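Local coordinates for protein cellulose 1,4-beta-cellobiosidase (Thermobifida fusca, PDB 4JJJ) that probably hydrolyses cellulose to cellobiose as a family 48 cellobiohydrolase, this chain being the catalytic part of a longer protein that also carries a cellulose-binding module, at residues M267-F272 / A377-K382; Q359-Q364 / Q394-Y399; L297-S302 / P404-P409. The protein carries 1 engineered substitution. One frame throughout, in Å; residues are numbered along the deposited sequence.

Contact 1. Residues M267-F272 / A377-K382; sequences MFDKYF and ATNSWK. With BGC (beta-D-glucopyranose), chain D; BGC (beta-D-glucopyranose), chain B.
D269 and N379 are the two residues that touch, and a single amide-carboxylate bond joins them: N379 ND2 donates a hydrogen bond to D269 OD1 at 2.9 Å, with an almost straight N-H...O angle of 172°. The acceptor lies in the plane of the N379 amide, whereas the amide nitrogen stands 58° above the D269 carboxylate plane, the two flat groups being perpendicular. With CG anti to the backbone N (chi1 -178°), D269 directs its carboxylate at the 377-382 segment. S320 OG also bonds OD1, and Y385 OH and K273 N bond OD2, so the buried carboxylate is densely satisfied. Its OD2 further accepts from Y271 N at 3.1 Å, closing an Asx turn inside the type I beta turn D269-F272. Beyond this hydrogen-bonded pair the contact thins, since just 94 Å² is buried in all. K270 and Y271 reach away instead, into the glycan pocket of the GH48 domain. The extended K270 chain, salt-bridged to E108, brings NZ within 3.1 Å of O2 of the chain D glucose, with a weak bond to O3 of the same sugar, and Y271 OH donates to O6 of the chain B glucose at 2.7 Å, an oxygen lying in the plane of the tyrosine ring.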
loop_
_atom_site.group_PDB
_atom_site.type_symbol
_atom_site.label_atom_id
_atom_site.label_comp_id
_atom_site.label_asym_id
_atom_site.label_seq_id
_atom_site.Cartn_x
_atom_site.Cartn_y
_atom_site.Cartn_z
ATOM N N MET A 267 -5.002 7.396 -10.923
ATOM C CA MET A 267 -4.480 7.485 -12.271
ATOM C C MET A 267 -4.123 8.884 -12.712
ATOM O O MET A 267 -3.638 9.077 -13.850
ATOM C CB MET A 267 -5.481 6.887 -13.222
ATOM C CG MET A 267 -5.693 5.398 -13.093
ATOM S SD MET A 267 -6.819 4.857 -14.386
ATOM C CE MET A 267 -7.202 3.212 -13.885
ATOM N N PHE A 268 -4.392 9.856 -11.820
ATOM C CA PHE A 268 -4.270 11.299 -12.162
ATOM C C PHE A 268 -3.116 11.963 -11.460
ATOM O O PHE A 268 -2.852 11.677 -10.291
ATOM C CB PHE A 268 -5.580 12.027 -11.939
ATOM C CG PHE A 268 -6.581 11.654 -12.922
ATOM C CD1 PHE A 268 -7.275 10.459 -12.757
ATOM C CD2 PHE A 268 -6.809 12.396 -14.071
ATOM C CE1 PHE A 268 -8.184 10.031 -13.707
ATOM C CE2 PHE A 268 -7.729 11.978 -15.012
ATOM C CZ PHE A 268 -8.431 10.791 -14.848
ATOM N N ASP A 269 -2.518 12.950 -12.109
ATOM C CA ASP A 269 -1.538 13.815 -11.441
ATOM C C ASP A 269 -2.152 14.394 -10.135
ATOM O O ASP A 269 -3.348 14.677 -10.083
ATOM C CB ASP A 269 -1.166 14.968 -12.398
ATOM C CG ASP A 269 -0.129 15.894 -11.811
ATOM O OD1 ASP A 269 1.077 15.550 -11.902
ATOM O OD2 ASP A 269 -0.538 16.943 -11.284
ATOM N N LYS A 270 -1.298 14.651 -9.145
ATOM C CA LYS A 270 -1.752 15.115 -7.877
ATOM C C LYS A 270 -2.718 16.294 -8.023
ATOM O O LYS A 270 -3.747 16.338 -7.368
ATOM C CB LYS A 270 -0.590 15.470 -7.024
ATOM C CG LYS A 270 -0.856 15.775 -5.582
ATOM C CD LYS A 270 0.388 16.203 -4.779
ATOM C CE LYS A 270 0.042 16.539 -3.344
ATOM N NZ LYS A 270 1.271 16.892 -2.614
ATOM N N TYR A 271 -2.273 17.308 -8.782
ATOM C CA TYR A 271 -3.068 18.497 -8.951
ATOM C C TYR A 271 -3.646 18.601 -10.369
ATOM O O TYR A 271 -3.931 19.716 -10.885
ATOM C CB TYR A 271 -2.256 19.743 -8.584
ATOM C CG TYR A 271 -1.985 19.837 -7.115
ATOM C CD1 TYR A 271 -2.988 20.194 -6.248
ATOM C CD2 TYR A 271 -0.687 19.505 -6.609
ATOM C CE1 TYR A 271 -2.743 20.224 -4.840
ATOM C CE2 TYR A 271 -0.446 19.532 -5.231
ATOM C CZ TYR A 271 -1.505 19.885 -4.386
ATOM O OH TYR A 271 -1.180 19.929 -3.010
ATOM N N PHE A 272 -3.946 17.470 -10.965
ATOM C CA PHE A 272 -4.557 17.343 -12.250
ATOM C C PHE A 272 -3.805 18.184 -13.314
ATOM O O PHE A 272 -4.445 18.720 -14.192
ATOM C CB PHE A 272 -6.066 17.687 -12.169
ATOM C CG PHE A 272 -6.855 16.707 -11.317
ATOM C CD1 PHE A 272 -7.310 15.512 -11.863
ATOM C CD2 PHE A 272 -7.103 16.984 -9.952
ATOM C CE1 PHE A 272 -7.933 14.614 -10.995
ATOM C CE2 PHE A 272 -7.766 16.088 -9.129
ATOM C CZ PHE A 272 -8.138 14.869 -9.666
ATOM N N ALA A 377 8.095 6.098 -12.015
ATOM C CA ALA A 377 8.235 7.381 -12.666
ATOM C C ALA A 377 7.229 8.351 -12.064
ATOM O O ALA A 377 6.225 8.032 -11.445
ATOM C CB ALA A 377 7.906 7.250 -14.162
ATOM N N THR A 378 7.543 9.641 -12.238
ATOM C CA THR A 378 6.696 10.703 -11.732
ATOM C C THR A 378 6.471 11.893 -12.662
ATOM O O THR A 378 7.390 12.245 -13.493
ATOM C CB THR A 378 7.269 11.299 -10.388
ATOM O OG1 THR A 378 6.330 12.250 -9.881
ATOM C CG2 THR A 378 8.571 11.923 -10.601
ATOM N N ASN A 379 5.262 12.439 -12.585
ATOM C CA ASN A 379 4.950 13.702 -13.329
ATOM C C ASN A 379 5.325 14.976 -12.519
ATOM O O ASN A 379 5.069 16.094 -12.961
ATOM C CB ASN A 379 3.452 13.778 -13.693
ATOM C CG ASN A 379 3.174 14.812 -14.776
ATOM O OD1 ASN A 379 3.781 14.759 -15.801
ATOM N ND2 ASN A 379 2.246 15.640 -14.563
ATOM N N SER A 380 5.739 14.809 -11.282
ATOM C CA SER A 380 6.081 15.948 -10.411
ATOM C C SER A 380 7.386 15.662 -9.731
ATOM O O SER A 380 7.468 15.037 -8.654
ATOM C CB SER A 380 5.028 16.191 -9.387
ATOM O OG SER A 380 5.248 17.363 -8.577
ATOM N N TRP A 381 8.516 16.097 -10.355
ATOM C CA TRP A 381 9.776 15.869 -9.737
ATOM C C TRP A 381 9.872 16.503 -8.318
ATOM O O TRP A 381 9.650 17.689 -8.145
ATOM C CB TRP A 381 10.901 16.396 -10.683
ATOM C CG TRP A 381 12.217 15.828 -10.375
ATOM C CD1 TRP A 381 13.299 16.523 -9.892
ATOM C CD2 TRP A 381 12.654 14.462 -10.496
ATOM N NE1 TRP A 381 14.341 15.656 -9.665
ATOM C CE2 TRP A 381 13.960 14.388 -10.026
ATOM C CE3 TRP A 381 12.043 13.286 -10.945
ATOM C CZ2 TRP A 381 14.693 13.181 -10.021
ATOM C CZ3 TRP A 381 12.733 12.111 -10.946
ATOM C CH2 TRP A 381 14.072 12.060 -10.486
ATOM N N LYS A 382 10.298 15.689 -7.362
ATOM C CA LYS A 382 10.506 16.051 -5.981
ATOM C C LYS A 382 9.194 16.506 -5.381
ATOM O O LYS A 382 9.146 17.201 -4.311
ATOM C CB LYS A 382 11.600 17.083 -5.834
ATOM C CG LYS A 382 12.944 16.417 -6.061
ATOM C CD LYS A 382 13.988 17.481 -6.097
ATOM C CE LYS A 382 15.332 16.819 -6.273
ATOM N NZ LYS A 382 16.393 17.880 -6.360
HETATM C C2 BGC D . -0.326 14.843 0.321
HETATM C C3 BGC D . -0.767 16.238 0.712
HETATM C C4 BGC D . -2.099 16.243 1.439
HETATM C C5 BGC D . -2.127 15.232 2.556
HETATM C C6 BGC D . -3.438 15.018 3.215
HETATM C C1 BGC D . -0.386 13.931 1.572
HETATM O O2 BGC D . 0.964 14.808 -0.275
HETATM O O3 BGC D . -0.848 17.074 -0.474
HETATM O O4 BGC D . -2.217 17.592 2.007
HETATM O O5 BGC D . -1.714 13.917 2.069
HETATM O O6 BGC D . -3.342 14.138 4.319
HETATM C C2 BGC B . -3.555 19.263 2.817
HETATM C C3 BGC B . -4.841 20.039 2.564
HETATM C C4 BGC B . -4.852 20.590 1.115
HETATM C C5 BGC B . -4.600 19.434 0.143
HETATM C C6 BGC B . -4.431 19.939 -1.330
HETATM C C1 BGC B . -3.447 18.141 1.786
HETATM O O2 BGC B . -3.663 18.711 4.114
HETATM O O3 BGC B . -4.879 21.128 3.516
HETATM O O4 BGC B . -6.139 21.109 0.780
HETATM O O5 BGC B . -3.374 18.790 0.507
HETATM O O6 BGC B . -3.266 20.747 -1.496
#

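Contact 2. Residues Q359-Q364 / Q394-Y399. With ZN (zinc ion), chain T.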
loop_
_atom_site.group_PDB
_atom_site.type_symbol
_atom_site.label_atom_id
_atom_site.label_comp_id
_atom_site.label_asym_id
_atom_site.label_seq_id
_atom_site.Cartn_x
_atom_site.Cartn_y
_atom_site.Cartn_z
ATOM N N GLN A 359 0.082 -0.033 -17.816
ATOM C CA GLN A 359 0.805 -0.668 -16.710
ATOM C C GLN A 359 1.754 -1.723 -17.265
ATOM O O GLN A 359 2.901 -1.818 -16.802
ATOM C CB GLN A 359 -0.173 -1.312 -15.743
ATOM C CG GLN A 359 -0.979 -0.324 -14.892
ATOM C CD GLN A 359 -1.788 -1.017 -13.813
ATOM O OE1 GLN A 359 -1.380 -1.996 -13.187
ATOM N NE2 GLN A 359 -3.024 -0.566 -13.708
ATOM N N LEU A 360 1.359 -2.539 -18.258
ATOM C CA LEU A 360 2.269 -3.492 -18.803
ATOM C C LEU A 360 3.434 -2.830 -19.507
ATOM O O LEU A 360 4.581 -3.360 -19.375
ATOM C CB LEU A 360 1.544 -4.444 -19.771
ATOM C CG LEU A 360 0.670 -5.498 -19.024
ATOM C CD1 LEU A 360 -0.391 -6.031 -20.019
ATOM C CD2 LEU A 360 1.582 -6.579 -18.472
ATOM N N GLU A 361 3.231 -1.753 -20.229
ATOM C CA GLU A 361 4.376 -1.031 -20.861
ATOM C C GLU A 361 5.342 -0.473 -19.808
ATOM O O GLU A 361 6.526 -0.676 -19.941
ATOM C CB GLU A 361 3.855 0.124 -21.664
ATOM C CG GLU A 361 3.153 -0.299 -22.910
ATOM C CD GLU A 361 2.887 0.865 -23.865
ATOM O OE1 GLU A 361 3.531 1.906 -23.798
ATOM O OE2 GLU A 361 1.929 0.798 -24.711
ATOM N N PHE A 362 4.776 0.096 -18.739
ATOM C CA PHE A 362 5.565 0.630 -17.611
ATOM C C PHE A 362 6.440 -0.411 -16.948
ATOM O O PHE A 362 7.632 -0.222 -16.788
ATOM C CB PHE A 362 4.570 1.185 -16.578
ATOM C CG PHE A 362 5.118 1.801 -15.356
ATOM C CD1 PHE A 362 5.799 2.986 -15.376
ATOM C CD2 PHE A 362 4.742 1.301 -14.099
ATOM C CE1 PHE A 362 6.184 3.621 -14.208
ATOM C CE2 PHE A 362 5.144 1.962 -12.946
ATOM C CZ PHE A 362 5.849 3.105 -12.976
ATOM N N LEU A 363 5.872 -1.605 -16.656
ATOM C CA LEU A 363 6.606 -2.632 -16.037
ATOM C C LEU A 363 7.772 -3.170 -16.906
ATOM O O LEU A 363 8.839 -3.496 -16.469
ATOM C CB LEU A 363 5.647 -3.728 -15.642
ATOM C CG LEU A 363 4.623 -3.444 -14.573
ATOM C CD1 LEU A 363 3.734 -4.657 -14.330
ATOM C CD2 LEU A 363 5.273 -2.967 -13.241
ATOM N N GLN A 364 7.518 -3.215 -18.216
ATOM C CA GLN A 364 8.525 -3.674 -19.169
ATOM C C GLN A 364 9.640 -2.605 -19.309
ATOM O O GLN A 364 10.827 -2.986 -19.319
ATOM C CB GLN A 364 7.896 -3.999 -20.511
ATOM C CG GLN A 364 8.850 -4.580 -21.504
ATOM C CD GLN A 364 9.561 -5.877 -21.093
ATOM O OE1 GLN A 364 9.147 -6.959 -21.437
ATOM N NE2 GLN A 364 10.613 -5.817 -20.282
ATOM N N GLN A 394 12.646 8.866 -19.525
ATOM C CA GLN A 394 11.233 9.217 -19.469
ATOM C C GLN A 394 10.322 8.062 -19.905
ATOM O O GLN A 394 10.732 7.155 -20.675
ATOM C CB GLN A 394 10.940 10.429 -20.288
ATOM C CG GLN A 394 11.546 11.684 -19.697
ATOM C CD GLN A 394 11.178 12.898 -20.513
ATOM O OE1 GLN A 394 11.744 13.065 -21.577
ATOM N NE2 GLN A 394 10.235 13.682 -20.084
ATOM N N PHE A 395 9.103 8.135 -19.441
ATOM C CA PHE A 395 8.029 7.183 -19.819
ATOM C C PHE A 395 6.805 8.104 -19.963
ATOM O O PHE A 395 6.269 8.636 -18.992
ATOM C CB PHE A 395 7.831 6.142 -18.735
ATOM C CG PHE A 395 6.688 5.212 -19.012
ATOM C CD1 PHE A 395 6.853 4.145 -19.769
ATOM C CD2 PHE A 395 5.462 5.384 -18.402
ATOM C CE1 PHE A 395 5.804 3.230 -20.014
ATOM C CE2 PHE A 395 4.371 4.587 -18.630
ATOM C CZ PHE A 395 4.570 3.458 -19.447
ATOM N N TYR A 396 6.289 8.248 -21.191
ATOM C CA TYR A 396 5.148 9.077 -21.476
ATOM C C TYR A 396 5.300 10.479 -20.883
ATOM O O TYR A 396 4.369 11.043 -20.292
ATOM C CB TYR A 396 3.820 8.371 -21.122
ATOM C CG TYR A 396 3.414 7.228 -21.984
ATOM C CD1 TYR A 396 2.481 7.430 -22.952
ATOM C CD2 TYR A 396 3.977 5.977 -21.882
ATOM C CE1 TYR A 396 2.140 6.409 -23.795
ATOM C CE2 TYR A 396 3.655 4.954 -22.704
ATOM C CZ TYR A 396 2.754 5.190 -23.693
ATOM O OH TYR A 396 2.348 4.118 -24.476
ATOM N N GLY A 397 6.501 10.972 -20.973
ATOM C CA GLY A 397 6.805 12.334 -20.484
ATOM C C GLY A 397 7.031 12.476 -18.976
ATOM O O GLY A 397 7.311 13.595 -18.506
ATOM N N MET A 398 6.801 11.418 -18.240
ATOM C CA MET A 398 7.168 11.338 -16.828
ATOM C C MET A 398 8.606 10.913 -16.658
ATOM O O MET A 398 9.237 10.384 -17.603
ATOM C CB MET A 398 6.161 10.389 -16.108
ATOM C CG MET A 398 4.801 10.891 -16.119
ATOM S SD MET A 398 3.779 10.046 -14.848
ATOM C CE MET A 398 3.856 8.397 -15.568
ATOM N N TYR A 399 9.152 11.181 -15.458
ATOM C CA TYR A 399 10.532 11.004 -15.230
ATOM C C TYR A 399 10.857 9.803 -14.422
ATOM O O TYR A 399 10.273 9.649 -13.332
ATOM C CB TYR A 399 11.098 12.253 -14.529
ATOM C CG TYR A 399 10.966 13.484 -15.451
ATOM C CD1 TYR A 399 11.842 13.653 -16.470
ATOM C CD2 TYR A 399 9.915 14.348 -15.290
ATOM C CE1 TYR A 399 11.687 14.727 -17.355
ATOM C CE2 TYR A 399 9.758 15.415 -16.161
ATOM C CZ TYR A 399 10.672 15.576 -17.164
ATOM O OH TYR A 399 10.535 16.622 -18.102
HETATM ZN ZN ZN T . 0.681 -0.631 -25.281
HETATM O O HOH W 1 -0.119 0.086 -27.032
#
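F395 packs its ring end on F362 of helix 348-365, from the first strand of a beta hairpin in the family 48 fold. The type I' turn of this hairpin, F395 to M398, is closed by reciprocal backbone bonds, F395 N to M398 O and M398 N to F395 O, both 2.9 Å. With CG anti to the backbone N (chi1 176°), the F395 side chain reaches the helix so that its CZ comes within 3.4 Å of F362 N and 3.7 Å of F362 CB. Over one face of the F395 ring, displaced toward the rim, sits F362 CD1; the two phenylalanine planes make 58°, with centroids 5.4 Å apart, a geometry that is neither stack nor edge-to-face. The opposite face is covered by Y396 CD2, centred over the ring. W478 and W365 also meet this ring, which completes an aromatic cluster. Y396 follows, more exposed, and crosses E361 at about a right angle while R358 forms a cation-pi contact with it. Its OH donates to E361 OE1 at 2.6 Å on the syn side, 24° out of the carboxylate plane. OE1 also bonds W478 NE1, and the other oxygen, E361 OE2, binds the zinc ion at 2.0 Å beside D357.

Contact 3. Residues L297-S302 / P404-P409. With CA (calcium ion), chain E; BGC (beta-D-glucopyranose), chain C; BGC (beta-D-glucopyranose), chain F; BGC (beta-D-glucopyranose), chain D.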
loop_
_atom_site.group_PDB
_atom_site.type_symbol
_atom_site.label_atom_id
_atom_site.label_comp_id
_atom_site.label_asym_id
_atom_site.label_seq_id
_atom_site.Cartn_x
_atom_site.Cartn_y
_atom_site.Cartn_z
ATOM N N LEU A 297 -1.295 3.010 -11.411
ATOM C CA LEU A 297 -1.716 2.997 -9.986
ATOM C C LEU A 297 -0.664 3.762 -9.182
ATOM O O LEU A 297 0.388 3.181 -8.847
ATOM C CB LEU A 297 -1.948 1.613 -9.437
ATOM C CG LEU A 297 -3.201 0.964 -10.003
ATOM C CD1 LEU A 297 -3.197 -0.496 -9.729
ATOM C CD2 LEU A 297 -4.413 1.513 -9.142
ATOM N N SER A 298 -0.900 5.066 -8.979
ATOM C CA SER A 298 -0.004 5.848 -8.214
ATOM C C SER A 298 -0.041 5.561 -6.691
ATOM O O SER A 298 -0.776 4.705 -6.249
ATOM C CB SER A 298 -0.184 7.296 -8.487
ATOM O OG SER A 298 -1.376 7.747 -7.835
ATOM N N TRP A 299 0.851 6.248 -5.983
ATOM C CA TRP A 299 1.036 5.950 -4.574
ATOM C C TRP A 299 -0.155 6.257 -3.756
ATOM O O TRP A 299 -0.387 5.655 -2.724
ATOM C CB TRP A 299 2.205 6.763 -4.052
ATOM C CG TRP A 299 2.797 6.333 -2.729
ATOM C CD1 TRP A 299 2.572 6.853 -1.508
ATOM C CD2 TRP A 299 3.807 5.352 -2.559
ATOM N NE1 TRP A 299 3.390 6.280 -0.572
ATOM C CE2 TRP A 299 4.179 5.355 -1.206
ATOM C CE3 TRP A 299 4.482 4.537 -3.445
ATOM C CZ2 TRP A 299 5.183 4.493 -0.728
ATOM C CZ3 TRP A 299 5.420 3.647 -2.966
ATOM C CH2 TRP A 299 5.763 3.615 -1.620
ATOM N N TYR A 300 -1.002 7.188 -4.166
ATOM C CA TYR A 300 -2.200 7.540 -3.375
ATOM C C TYR A 300 -3.170 8.415 -4.192
ATOM O O TYR A 300 -2.874 8.961 -5.216
ATOM C CB TYR A 300 -1.894 8.260 -1.998
ATOM C CG TYR A 300 -1.202 9.617 -2.188
ATOM C CD1 TYR A 300 -1.924 10.817 -2.228
ATOM C CD2 TYR A 300 0.220 9.679 -2.346
ATOM C CE1 TYR A 300 -1.287 12.047 -2.418
ATOM C CE2 TYR A 300 0.852 10.934 -2.504
ATOM C CZ TYR A 300 0.086 12.067 -2.456
ATOM O OH TYR A 300 0.704 13.319 -2.631
ATOM N N TYR A 301 -4.390 8.480 -3.676
ATOM C CA TYR A 301 -5.260 9.670 -3.889
ATOM C C TYR A 301 -5.772 10.059 -2.498
ATOM O O TYR A 301 -5.764 9.299 -1.549
ATOM C CB TYR A 301 -6.338 9.381 -4.922
ATOM C CG TYR A 301 -7.457 8.408 -4.565
ATOM C CD1 TYR A 301 -7.404 7.081 -4.958
ATOM C CD2 TYR A 301 -8.600 8.827 -3.870
ATOM C CE1 TYR A 301 -8.476 6.195 -4.658
ATOM C CE2 TYR A 301 -9.633 7.963 -3.606
ATOM C CZ TYR A 301 -9.582 6.661 -4.002
ATOM O OH TYR A 301 -10.623 5.832 -3.805
ATOM N N SER A 302 -6.255 11.282 -2.374
ATOM C CA SER A 302 -6.663 11.765 -1.045
ATOM C C SER A 302 -7.766 12.772 -1.258
ATOM O O SER A 302 -7.936 13.413 -2.312
ATOM C CB SER A 302 -5.422 12.397 -0.376
ATOM O OG SER A 302 -5.647 12.963 0.867
ATOM N N PRO A 404 10.570 5.923 -5.994
ATOM C CA PRO A 404 9.333 6.743 -5.948
ATOM C C PRO A 404 8.822 7.036 -4.561
ATOM O O PRO A 404 8.718 6.123 -3.758
ATOM C CB PRO A 404 8.334 5.855 -6.736
ATOM C CG PRO A 404 9.184 5.002 -7.613
ATOM C CD PRO A 404 10.364 4.668 -6.785
ATOM N N VAL A 405 8.501 8.279 -4.322
ATOM C CA VAL A 405 7.813 8.725 -3.141
ATOM C C VAL A 405 8.639 8.698 -1.868
ATOM O O VAL A 405 8.822 9.775 -1.282
ATOM C CB VAL A 405 6.434 8.120 -2.922
ATOM C CG1 VAL A 405 5.751 8.791 -1.777
ATOM C CG2 VAL A 405 5.582 8.230 -4.219
ATOM N N TRP A 406 8.975 7.521 -1.373
ATOM C CA TRP A 406 9.732 7.383 -0.093
ATOM C C TRP A 406 11.232 7.393 -0.474
ATOM O O TRP A 406 11.684 6.652 -1.382
ATOM C CB TRP A 406 9.486 6.039 0.578
ATOM C CG TRP A 406 8.272 5.866 1.402
ATOM C CD1 TRP A 406 7.176 6.635 1.487
ATOM C CD2 TRP A 406 8.120 4.769 2.333
ATOM N NE1 TRP A 406 6.307 6.054 2.433
ATOM C CE2 TRP A 406 6.883 4.919 2.965
ATOM C CE3 TRP A 406 8.921 3.743 2.685
ATOM C CZ2 TRP A 406 6.468 4.014 3.943
ATOM C CZ3 TRP A 406 8.493 2.827 3.712
ATOM C CH2 TRP A 406 7.305 2.997 4.271
ATOM N N ASN A 407 12.017 8.216 0.254
ATOM C CA ASN A 407 13.490 8.126 0.147
ATOM C C ASN A 407 14.206 7.727 1.449
ATOM O O ASN A 407 15.376 7.663 1.562
ATOM C CB ASN A 407 14.014 9.481 -0.251
ATOM C CG ASN A 407 13.577 10.044 -1.597
ATOM O OD1 ASN A 407 13.937 11.252 -1.903
ATOM N ND2 ASN A 407 12.914 9.300 -2.412
ATOM N N ASP A 408 13.393 7.469 2.491
ATOM C CA ASP A 408 13.845 7.027 3.831
ATOM C C ASP A 408 13.000 5.886 4.326
ATOM O O ASP A 408 12.166 6.101 5.178
ATOM C CB ASP A 408 13.826 8.245 4.774
ATOM C CG ASP A 408 14.567 7.999 6.080
ATOM O OD1 ASP A 408 14.610 9.022 6.826
ATOM O OD2 ASP A 408 15.111 6.936 6.294
ATOM N N PRO A 409 13.254 4.666 3.821
ATOM C CA PRO A 409 14.259 4.238 2.892
ATOM C C PRO A 409 13.788 4.389 1.428
ATOM O O PRO A 409 12.618 4.506 1.161
ATOM C CB PRO A 409 14.380 2.762 3.224
ATOM C CG PRO A 409 12.993 2.347 3.516
ATOM C CD PRO A 409 12.451 3.508 4.318
HETATM CA CA CA E . 14.517 11.231 7.329
HETATM C C2 BGC C . 2.442 4.422 2.371
HETATM C C3 BGC C . 2.252 5.852 2.879
HETATM C C4 BGC C . 0.980 6.400 2.318
HETATM C C5 BGC C . -0.236 5.558 2.592
HETATM C C6 BGC C . -1.530 6.093 1.991
HETATM C C1 BGC C . 1.156 3.678 2.589
HETATM O O1 BGC C . 1.273 2.358 2.036
HETATM O O2 BGC C . 3.554 3.736 2.984
HETATM O O3 BGC C . 3.377 6.617 2.377
HETATM O O4 BGC C . 0.787 7.611 3.131
HETATM O O5 BGC C . 0.010 4.265 2.012
HETATM O O6 BGC C . -1.336 6.267 0.558
HETATM C C2 BGC F . -0.475 9.696 3.414
HETATM C C3 BGC F . -0.850 10.940 2.695
HETATM C C4 BGC F . 0.351 11.643 2.039
HETATM C C5 BGC F . 1.091 10.547 1.230
HETATM C C6 BGC F . 2.273 11.192 0.518
HETATM C C1 BGC F . 0.299 8.784 2.477
HETATM O O2 BGC F . -1.612 9.056 3.937
HETATM O O3 BGC F . -1.511 11.732 3.614
HETATM O O4 BGC F . -0.086 12.627 1.063
HETATM O O5 BGC F . 1.476 9.421 2.013
HETATM O O6 BGC F . 3.303 11.395 1.507
HETATM C C2 BGC D . -0.326 14.843 0.321
HETATM C C3 BGC D . -0.767 16.238 0.712
HETATM C C4 BGC D . -2.099 16.243 1.439
HETATM C C5 BGC D . -2.127 15.232 2.556
HETATM C C6 BGC D . -3.438 15.018 3.215
HETATM C C1 BGC D . -0.386 13.931 1.572
HETATM O O2 BGC D . 0.964 14.808 -0.275
HETATM O O3 BGC D . -0.848 17.074 -0.474
HETATM O O4 BGC D . -2.217 17.592 2.007
HETATM O O5 BGC D . -1.714 13.917 2.069
HETATM O O6 BGC D . -3.342 14.138 4.319
HETATM O O HOH W 2 15.984 11.457 5.300
HETATM O O HOH W 3 14.682 13.556 7.568
#
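O3 of the chain C glucose is gripped by two indole N-H groups, one from each segment: W299 NE1, nearly straight at 171°, and W406 NE1, more bent at 152°, both at 3.0 Å. The arrangement belongs to the glycan-binding pocket of the (alpha/alpha)6 GH48 domain, where two loops, one before strand 302-306 and one before helix 416-432, meet beside the sugar chain. The oxygen lies near the plane of both indoles, as expected for acceptors of ring N-H groups. The tryptophans themselves pack edge-to-face, the W299 six-membered edge directed at the W406 five-membered face with planes at 56°; W299 CZ2 is 3.7 Å from W406 CD1. V405 covers a face of W299: CG1, anti to the backbone N, makes a CH-pi contact 3.7 Å from the five-membered centroid, while V405 CG2 lies against W299 CB and CG. Y326 stacks on W299 as well. Farther along the glycan, Y300 sets a ring face against O4 of the chain F glucose and accepts at OH from O2 of the chain D glucose, at 2.8 Å. In the 404-409 loop, D408 OD1 binds the calcium ion at 2.3 Å, together with R180 O, the side chains of E185 and E560, and two waters, water 3 at 2.3 Å.

The centre of contact 3 lies nearest the centre of the chain (about 9 Å), yet it is only partly buried, for it lines the glycan site; contact 1 (about 17 Å) is buried and contact 2 (about 20 Å) partly buried. Contacts 1 and 3 share the chain D glucose, touched by K270 and Y300, K270 CE and Y300 OH being 3.4 Å apart. Contacts 1 and 2 share a sheet: strands 376-378 and 398-401 are neighbours, with T378 O and Y399 N 2.8 Å apart, a probable hydrogen bond. Contact 1 is a small polar junction, contact 2 pairs an aromatic cluster with a zinc-bound carboxylate, and contact 3 relies on aromatic and CH-pi packing, its polar groups turned to sugar and calcium.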